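Long-range contact in protein piwi (Drosophila melanogaster, PDB 6KR6), which binds piRNAs and, guided by them, represses transposable elements in the germline as a Piwi-subfamily Argonaute protein: residues K631-Q635 with N801-K805. Residues are numbered along the deposited sequence; the frame is centred on the assembly and turned at random.
Sequences KALRQ and NALEK
Gln635 lays its side chain against Lys805, its NE2 3.7 Å from Lys805 CD, where the outer flank of helix 625-640 in the RNase H-like Piwi domain meets the C-terminal tail of the chain. Residues 631-635 form a regular turn of this helix, with Gln635 N hydrogen-bonded to Lys631 O at 2.9 Å, so that Lys631 and Gln635, four residues apart, project from one flank toward the tail. Residues 801-805, in the loop that follows helix 779-795, stay at a distance that side chains must span: the closest CA atoms, of Gln635 and Glu804, are 9.3 Å apart. Glu804 (chi1 m, chi2 t) points its CA-to-CB bond toward the helix and brings its carboxylate between the ends of Lys631 and Gln635. Glu804 OE1 makes a long salt bridge, 3.9 Å, with Lys631 NZ; Glu804 OE2 stands 3.9 Å from Gln635 OE1, a proximity of two acceptors and not a bond. Lys805, coiled with all four chi angles m, and Gln635 NE2 share Glu639, one turn further along the helix, through a salt bridge and a hydrogen bond respectively. The tail is also held to the sheet on which the helix packs, since Glu804 has backbone hydrogen bonding with Ser610 of strand 608-614. The contact is thus a small, largely polar surface seam, burying 185 Å² and lying away from the active site inferred from relatives. Lys631, trans at chi2 and chi4, also carries its CE to 3.8 Å from Glu804 OE1.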
loop_
_atom_site.group_PDB
_atom_site.type_symbol
_atom_site.label_atom_id
_atom_site.label_comp_id
_atom_site.label_asym_id
_atom_site.label_seq_id
_atom_site.Cartn_x
_atom_site.Cartn_y
_atom_site.Cartn_z
ATOM N N LYS A 631 9.674 13.482 -21.531
ATOM C CA LYS A 631 10.871 12.770 -21.972
ATOM C C LYS A 631 10.515 11.415 -22.568
ATOM O O LYS A 631 11.070 11.012 -23.598
ATOM C CB LYS A 631 11.844 12.595 -20.804
ATOM C CG LYS A 631 12.388 13.894 -20.237
ATOM C CD LYS A 631 13.266 13.645 -19.021
ATOM C CE LYS A 631 14.548 12.922 -19.399
ATOM N NZ LYS A 631 15.454 12.753 -18.230
ATOM N N ALA A 632 9.589 10.697 -21.929
ATOM C CA ALA A 632 9.182 9.394 -22.446
ATOM C C ALA A 632 8.544 9.519 -23.824
ATOM O O ALA A 632 8.860 8.743 -24.736
ATOM C CB ALA A 632 8.229 8.717 -21.463
ATOM N N LEU A 633 7.650 10.496 -24.001
ATOM C CA LEU A 633 7.017 10.688 -25.306
ATOM C C LEU A 633 8.040 11.081 -26.369
ATOM O O LEU A 633 7.959 10.631 -27.521
ATOM C CB LEU A 633 5.919 11.746 -25.208
ATOM C CG LEU A 633 4.682 11.356 -24.398
ATOM C CD1 LEU A 633 3.679 12.497 -24.359
ATOM C CD2 LEU A 633 4.051 10.102 -24.977
ATOM N N ARG A 634 9.006 11.926 -25.999
ATOM C CA ARG A 634 10.038 12.334 -26.946
ATOM C C ARG A 634 10.881 11.145 -27.385
ATOM O O ARG A 634 11.176 10.990 -28.576
ATOM C CB ARG A 634 10.918 13.419 -26.324
ATOM N N GLN A 635 11.278 10.293 -26.436
ATOM C CA GLN A 635 12.024 9.089 -26.794
ATOM C C GLN A 635 11.192 8.176 -27.684
ATOM O O GLN A 635 11.710 7.579 -28.638
ATOM C CB GLN A 635 12.465 8.351 -25.530
ATOM C CG GLN A 635 13.298 7.103 -25.788
ATOM C CD GLN A 635 14.742 7.417 -26.110
ATOM O OE1 GLN A 635 15.216 8.526 -25.870
ATOM N NE2 GLN A 635 15.454 6.437 -26.656
ATOM N N ASN A 801 21.818 9.907 -17.710
ATOM C CA ASN A 801 20.778 9.741 -18.717
ATOM C C ASN A 801 21.169 8.800 -19.850
ATOM O O ASN A 801 20.355 8.579 -20.752
ATOM C CB ASN A 801 20.393 11.106 -19.296
ATOM C CG ASN A 801 19.780 12.027 -18.259
ATOM O OD1 ASN A 801 20.483 12.593 -17.422
ATOM N ND2 ASN A 801 18.464 12.187 -18.313
ATOM N N ALA A 802 22.383 8.244 -19.842
ATOM C CA ALA A 802 22.762 7.310 -20.896
ATOM C C ALA A 802 22.079 5.958 -20.746
ATOM O O ALA A 802 21.967 5.220 -21.731
ATOM C CB ALA A 802 24.280 7.124 -20.917
ATOM N N LEU A 803 21.615 5.622 -19.544
ATOM C CA LEU A 803 21.013 4.330 -19.256
ATOM C C LEU A 803 19.497 4.335 -19.419
ATOM O O LEU A 803 18.819 3.477 -18.841
ATOM C CB LEU A 803 21.384 3.895 -17.837
ATOM C CG LEU A 803 22.857 4.095 -17.473
ATOM C CD1 LEU A 803 23.086 3.971 -15.972
ATOM C CD2 LEU A 803 23.719 3.105 -18.234
ATOM N N GLU A 804 18.954 5.277 -20.197
ATOM C CA GLU A 804 17.504 5.441 -20.280
ATOM C C GLU A 804 16.811 4.197 -20.826
ATOM O O GLU A 804 15.656 3.931 -20.475
ATOM C CB GLU A 804 17.163 6.649 -21.153
ATOM C CG GLU A 804 17.347 7.994 -20.474
ATOM C CD GLU A 804 17.145 9.161 -21.424
ATOM O OE1 GLU A 804 16.786 10.261 -20.951
ATOM O OE2 GLU A 804 17.336 8.979 -22.646
ATOM N N LYS A 805 17.486 3.429 -21.678
ATOM C CA LYS A 805 16.868 2.297 -22.358
ATOM C C LYS A 805 17.287 0.952 -21.779
ATOM O O LYS A 805 16.999 -0.088 -22.381
ATOM C CB LYS A 805 17.192 2.344 -23.852
ATOM C CG LYS A 805 16.541 3.494 -24.601
ATOM C CD LYS A 805 15.037 3.310 -24.682
ATOM C CE LYS A 805 14.679 1.926 -25.204
ATOM N NZ LYS A 805 15.387 1.603 -26.476
#